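Local coordinates for uncharacterized protein AF_0060 (Archaeoglobus fulgidus DSM 4304, PDB 2P06) that is of unknown function but belongs to the MazG-like nucleotide pyrophosphohydrolases and binds a magnesium ion, so it may hydrolyse nucleoside triphosphates, at residues F56-L61 against W99-V104; M69-E74 against R85-D90. One frame throughout, in Å; residues are numbered along the deposited sequence.

Overall arrangement
Both contacts join the same two helices, 58-77 and 81-103, which run antiparallel, so contact 2 is nested along the chain inside the loop that contact 1 closes. Their centres lie about 20 Å apart and they do not touch. Contact 1 sits at the surface, where the start of helix 58-77 and the residues before it meet the last turn of helix 81-103; one salt bridge and the aliphatic part of a lysine do the work. Contact 2 lies deeper, with leucines packed on one side of the helix pair and carboxylates gathered round magnesium on the other. A second subunit packs against both contacts.

Contact 1. Residues F56-L61 against W99-V104; sequences FSEERL and WGKLSV
Lys101 reaches across to Glu58, and its NZ donates to OE2 at 2.9 Å in a salt bridge. The ammonium meets that oxygen from above the carboxylate, 52° out of its plane, while the side chains cross at about a right angle. At the base of the lysine, CB packs on Leu61 CD1 at 3.5 Å; at the far end, beside NZ, CE lies 3.2 Å from the backbone O of Phe56. A chi1 of -175° sends the Lys101 chain away from its own N toward helix 58-77, and bends at chi2 and chi4 bring NZ back over the carboxylate, with CG also 3.5 Å from Glu58 OE2. Leu102 CD2 adds a looser touch on Glu58 CG. These residues tie the N-terminal turn of helix 58-77 to the C-terminal end of helix 81-103, at the end of the antiparallel helix pair away from its connecting turn, in this MazG-like fold. Ser57 is the N-cap of helix 58-77: its OG accepts from Arg60 N at 3.0 Å, fixing the turn that carries Glu58. Leu61 also leans on Tyr97 and Leu98, one turn back. Leu102 packs on Leu84 of the second subunit, and its backbone O accepts from Arg85 of that subunit.

Contact 2. Residues M69-E74 against R85-D90; sequences MDELRE and RDELLD. With MG (magnesium ion), chain E.
Glu71 and Glu87 come at one magnesium ion from neighbouring helices, their side chains crossing at about a right angle and their carboxylate planes 74° apart. Each gives one oxygen: OE1 of Glu71 lies 2.1 Å from the metal and OE1 of Glu87 2.2 Å. The two oxygens stand 3.3 Å apart as neighbouring ligands, and the ion's charge would offset their repulsion. Glu71 gets there with an extended chain, whereas Glu87 folds at chi2 (-59°). Asp90, a turn on, binds through OD2 at a longer 2.5 Å; its OD1 is held by salt bridges from Lys38 and Arg42. Glu68 and two waters complete the site, one water also donating to the backbone O of Glu87. Glu68 and Glu71 on one helix and Glu87 and Asp90 on the other match the ExxE and ExxD signature of MazG-type enzymes, consistent with magnesium-dependent pyrophosphohydrolysis. The segments run nearly antiparallel (162° between N-to-C directions), axes 9.0 Å apart at closest. Away from the metal, the Leu72 and Glu87 side chains lie alongside, pointing opposite ways, Glu87 CB 3.9 Å from Leu72 CA. Leu72 CD2 meets Leu88 CD2 at 3.7 Å, and Leu88 packs on Leu65 of the second subunit.

Contact 1. Residues F56-L61 against W99-V104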
loop_
_atom_site.group_PDB
_atom_site.type_symbol
_atom_site.label_atom_id
_atom_site.label_comp_id
_atom_site.label_asym_id
_atom_site.label_seq_id
_atom_site.Cartn_x
_atom_site.Cartn_y
_atom_site.Cartn_z
ATOM N N PHE B 56 7.910 12.790 22.728
ATOM C CA PHE B 56 9.353 12.861 22.929
ATOM C C PHE B 56 9.955 13.860 21.956
ATOM O O PHE B 56 9.373 14.149 20.917
ATOM C CB PHE B 56 9.999 11.492 22.698
ATOM C CG PHE B 56 9.764 10.491 23.800
ATOM C CD1 PHE B 56 9.678 10.876 25.132
ATOM C CD2 PHE B 56 9.702 9.145 23.504
ATOM C CE1 PHE B 56 9.494 9.925 26.146
ATOM C CE2 PHE B 56 9.515 8.190 24.509
ATOM C CZ PHE B 56 9.411 8.578 25.822
ATOM N N SER B 57 11.112 14.393 22.315
ATOM C CA SER B 57 11.849 15.295 21.451
ATOM C C SER B 57 12.533 14.512 20.338
ATOM O O SER B 57 12.700 13.299 20.434
ATOM C CB SER B 57 12.914 16.037 22.261
ATOM O OG SER B 57 13.911 15.142 22.753
ATOM N N GLU B 58 12.932 15.227 19.290
ATOM C CA GLU B 58 13.733 14.666 18.212
ATOM C C GLU B 58 15.006 14.058 18.783
ATOM O O GLU B 58 15.383 12.957 18.390
ATOM C CB GLU B 58 14.099 15.743 17.185
ATOM C CG GLU B 58 12.931 16.246 16.319
ATOM C CD GLU B 58 12.056 17.292 16.999
ATOM O OE1 GLU B 58 12.298 17.685 18.173
ATOM O OE2 GLU B 58 11.108 17.731 16.335
ATOM N N GLU B 59 15.621 14.748 19.743
ATOM C CA GLU B 59 16.851 14.262 20.351
ATOM C C GLU B 59 16.651 12.953 21.097
ATOM O O GLU B 59 17.462 12.033 20.934
ATOM C CB GLU B 59 17.495 15.283 21.261
ATOM C CG GLU B 59 18.050 16.488 20.523
ATOM C CD GLU B 59 16.991 17.525 20.173
ATOM O OE1 GLU B 59 15.808 17.405 20.579
ATOM O OE2 GLU B 59 17.357 18.476 19.467
ATOM N N ARG B 60 15.563 12.838 21.865
ATOM C CA ARG B 60 15.294 11.592 22.580
ATOM C C ARG B 60 14.932 10.448 21.616
ATOM O O ARG B 60 15.325 9.303 21.825
ATOM C CB ARG B 60 14.195 11.764 23.623
ATOM C CG ARG B 60 13.964 10.574 24.544
ATOM C CD ARG B 60 15.299 10.027 25.019
ATOM N NE ARG B 60 15.151 8.940 25.974
ATOM C CZ ARG B 60 16.000 7.921 26.118
ATOM N NH1 ARG B 60 15.725 7.004 27.022
ATOM N NH2 ARG B 60 17.092 7.781 25.354
ATOM N N LEU B 61 14.148 10.749 20.586
ATOM C CA LEU B 61 13.774 9.722 19.606
ATOM C C LEU B 61 15.006 9.168 18.892
ATOM O O LEU B 61 15.085 7.966 18.671
ATOM C CB LEU B 61 12.752 10.262 18.632
ATOM C CG LEU B 61 11.385 10.500 19.267
ATOM C CD1 LEU B 61 10.425 11.277 18.338
ATOM C CD2 LEU B 61 10.809 9.127 19.672
ATOM N N TRP B 99 10.591 9.499 12.249
ATOM C CA TRP B 99 10.056 9.996 10.987
ATOM C C TRP B 99 8.787 10.811 11.221
ATOM O O TRP B 99 8.583 11.857 10.592
ATOM C CB TRP B 99 9.786 8.835 10.000
ATOM C CG TRP B 99 9.246 9.305 8.688
ATOM C CD1 TRP B 99 9.964 9.632 7.576
ATOM C CD2 TRP B 99 7.870 9.519 8.350
ATOM N NE1 TRP B 99 9.126 10.046 6.573
ATOM C CE2 TRP B 99 7.834 9.984 7.022
ATOM C CE3 TRP B 99 6.660 9.340 9.034
ATOM C CZ2 TRP B 99 6.635 10.300 6.369
ATOM C CZ3 TRP B 99 5.458 9.652 8.372
ATOM C CH2 TRP B 99 5.463 10.132 7.071
ATOM N N GLY B 100 7.920 10.310 12.097
ATOM C CA GLY B 100 6.667 10.979 12.386
ATOM C C GLY B 100 6.891 12.341 13.028
ATOM O O GLY B 100 6.273 13.312 12.649
ATOM N N LYS B 101 7.783 12.389 14.008
ATOM C CA LYS B 101 8.122 13.634 14.681
ATOM C C LYS B 101 8.683 14.613 13.671
ATOM O O LYS B 101 8.356 15.759 13.691
ATOM C CB LYS B 101 9.165 13.371 15.764
ATOM C CG LYS B 101 9.501 14.599 16.633
ATOM C CD LYS B 101 8.416 14.861 17.629
ATOM C CE LYS B 101 8.701 16.084 18.473
ATOM N NZ LYS B 101 8.607 17.319 17.643
ATOM N N LEU B 102 9.526 14.128 12.778
ATOM C CA LEU B 102 10.152 14.987 11.804
ATOM C C LEU B 102 9.185 15.446 10.711
ATOM O O LEU B 102 9.411 16.479 10.109
ATOM C CB LEU B 102 11.355 14.286 11.158
ATOM C CG LEU B 102 12.611 14.064 12.012
ATOM C CD1 LEU B 102 13.643 13.229 11.225
ATOM C CD2 LEU B 102 13.208 15.385 12.469
ATOM N N SER B 103 8.118 14.696 10.461
ATOM C CA SER B 103 7.259 14.964 9.306
ATOM C C SER B 103 6.034 15.850 9.569
ATOM O O SER B 103 5.507 16.463 8.642
ATOM C CB SER B 103 6.874 13.641 8.650
ATOM O OG SER B 103 8.075 12.917 8.357
ATOM N N VAL B 104 5.609 15.978 10.822
ATOM C CA VAL B 104 4.405 16.765 11.149
ATOM C C VAL B 104 4.731 18.238 11.349
ATOM O O VAL B 104 5.861 18.570 11.695
ATOM C CB VAL B 104 3.704 16.223 12.415
ATOM C CG1 VAL B 104 3.299 14.744 12.205
ATOM C CG2 VAL B 104 4.610 16.357 13.604
#

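Contact 2. Residues M69-E74 against R85-D90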
loop_
_atom_site.group_PDB
_atom_site.type_symbol
_atom_site.label_atom_id
_atom_site.label_comp_id
_atom_site.label_asym_id
_atom_site.label_seq_id
_atom_site.Cartn_x
_atom_site.Cartn_y
_atom_site.Cartn_z
HETATM N N MSE B 69 19.206 0.222 17.555
HETATM C CA MSE B 69 20.108 -0.246 16.516
HETATM C C MSE B 69 21.315 -0.945 17.129
HETATM O O MSE B 69 21.802 -1.938 16.571
HETATM C CB MSE B 69 20.560 0.908 15.630
HETATM C CG MSE B 69 19.478 1.413 14.712
HETATM SE SE MSE B 69 20.059 2.866 13.597
HETATM C CE MSE B 69 21.842 2.373 13.176
ATOM N N ASP B 70 21.778 -0.447 18.270
ATOM C CA ASP B 70 22.844 -1.116 19.024
ATOM C C ASP B 70 22.425 -2.534 19.496
ATOM O O ASP B 70 23.211 -3.489 19.389
ATOM C CB ASP B 70 23.301 -0.241 20.202
ATOM C CG ASP B 70 24.117 0.984 19.744
ATOM O OD1 ASP B 70 24.609 0.967 18.581
ATOM O OD2 ASP B 70 24.281 1.960 20.542
ATOM N N GLU B 71 21.193 -2.668 20.000
ATOM C CA GLU B 71 20.658 -3.981 20.373
ATOM C C GLU B 71 20.552 -4.932 19.178
ATOM O O GLU B 71 20.783 -6.121 19.315
ATOM C CB GLU B 71 19.298 -3.875 21.057
ATOM C CG GLU B 71 19.374 -3.339 22.477
ATOM C CD GLU B 71 18.021 -3.070 23.079
ATOM O OE1 GLU B 71 17.018 -3.204 22.347
ATOM O OE2 GLU B 71 17.957 -2.701 24.273
ATOM N N LEU B 72 20.210 -4.397 18.012
ATOM C CA LEU B 72 20.104 -5.196 16.818
ATOM C C LEU B 72 21.499 -5.716 16.468
ATOM O O LEU B 72 21.692 -6.929 16.283
ATOM C CB LEU B 72 19.451 -4.387 15.689
ATOM C CG LEU B 72 19.449 -4.907 14.248
ATOM C CD1 LEU B 72 19.195 -6.366 14.230
ATOM C CD2 LEU B 72 18.393 -4.161 13.427
ATOM N N ARG B 73 22.487 -4.825 16.430
ATOM C CA ARG B 73 23.874 -5.235 16.180
ATOM C C ARG B 73 24.369 -6.278 17.182
ATOM O O ARG B 73 25.059 -7.228 16.804
ATOM C CB ARG B 73 24.811 -4.026 16.196
ATOM C CG ARG B 73 24.567 -3.038 15.030
ATOM C CD ARG B 73 25.441 -1.764 15.130
ATOM N NE ARG B 73 24.997 -0.689 14.224
ATOM C CZ ARG B 73 25.418 -0.519 12.964
ATOM N NH1 ARG B 73 26.288 -1.358 12.400
ATOM N NH2 ARG B 73 24.959 0.502 12.253
ATOM N N GLU B 74 24.032 -6.097 18.458
ATOM C CA GLU B 74 24.379 -7.081 19.478
ATOM C C GLU B 74 23.749 -8.468 19.208
ATOM O O GLU B 74 24.406 -9.492 19.396
ATOM C CB GLU B 74 24.005 -6.571 20.877
ATOM C CG GLU B 74 24.466 -7.459 22.021
ATOM C CD GLU B 74 25.980 -7.575 22.132
ATOM O OE1 GLU B 74 26.563 -6.902 23.009
ATOM O OE2 GLU B 74 26.586 -8.342 21.350
ATOM N N ARG B 85 14.572 -11.075 14.969
ATOM C CA ARG B 85 13.274 -10.655 14.432
ATOM C C ARG B 85 12.623 -9.586 15.306
ATOM O O ARG B 85 12.145 -8.584 14.786
ATOM C CB ARG B 85 12.339 -11.844 14.258
ATOM C CG ARG B 85 12.697 -12.727 13.051
ATOM C CD ARG B 85 11.998 -14.083 13.117
ATOM N NE ARG B 85 10.651 -14.007 12.584
ATOM C CZ ARG B 85 9.518 -14.176 13.275
ATOM N NH1 ARG B 85 9.534 -14.455 14.581
ATOM N NH2 ARG B 85 8.345 -14.090 12.643
ATOM N N ASP B 86 12.612 -9.783 16.617
ATOM C CA ASP B 86 12.094 -8.747 17.528
ATOM C C ASP B 86 12.876 -7.433 17.443
ATOM O O ASP B 86 12.268 -6.360 17.437
ATOM C CB ASP B 86 12.030 -9.238 18.979
ATOM C CG ASP B 86 10.767 -10.046 19.275
ATOM O OD1 ASP B 86 9.806 -10.025 18.472
ATOM O OD2 ASP B 86 10.738 -10.709 20.329
ATOM N N GLU B 87 14.205 -7.512 17.345
ATOM C CA GLU B 87 15.020 -6.296 17.286
ATOM C C GLU B 87 14.774 -5.527 15.997
ATOM O O GLU B 87 14.850 -4.305 15.999
ATOM C CB GLU B 87 16.521 -6.572 17.451
ATOM C CG GLU B 87 16.926 -7.375 18.703
ATOM C CD GLU B 87 16.524 -6.723 20.025
ATOM O OE1 GLU B 87 16.192 -5.513 20.075
ATOM O OE2 GLU B 87 16.565 -7.442 21.047
ATOM N N LEU B 88 14.447 -6.230 14.910
ATOM C CA LEU B 88 14.080 -5.562 13.655
ATOM C C LEU B 88 12.774 -4.772 13.779
ATOM O O LEU B 88 12.661 -3.670 13.253
ATOM C CB LEU B 88 13.985 -6.596 12.512
ATOM C CG LEU B 88 15.298 -7.283 12.120
ATOM C CD1 LEU B 88 15.023 -8.586 11.341
ATOM C CD2 LEU B 88 16.204 -6.331 11.339
ATOM N N LEU B 89 11.806 -5.339 14.497
ATOM C CA LEU B 89 10.542 -4.659 14.799
ATOM C C LEU B 89 10.794 -3.367 15.598
ATOM O O LEU B 89 10.252 -2.307 15.275
ATOM C CB LEU B 89 9.585 -5.589 15.570
ATOM C CG LEU B 89 9.111 -6.830 14.812
ATOM C CD1 LEU B 89 8.336 -7.809 15.754
ATOM C CD2 LEU B 89 8.254 -6.422 13.571
ATOM N N ASP B 90 11.657 -3.456 16.611
ATOM C CA ASP B 90 12.003 -2.291 17.445
ATOM C C ASP B 90 12.649 -1.197 16.605
ATOM O O ASP B 90 12.268 -0.050 16.700
ATOM C CB ASP B 90 12.965 -2.672 18.568
ATOM C CG ASP B 90 12.313 -3.469 19.690
ATOM O OD1 ASP B 90 11.063 -3.400 19.844
ATOM O OD2 ASP B 90 13.088 -4.138 20.451
HETATM MG MG MG E . 15.450 -3.690 21.047
HETATM O O HOH W 1 16.259 -3.512 18.714
HETATM O O HOH W 2 14.454 -3.945 22.842
#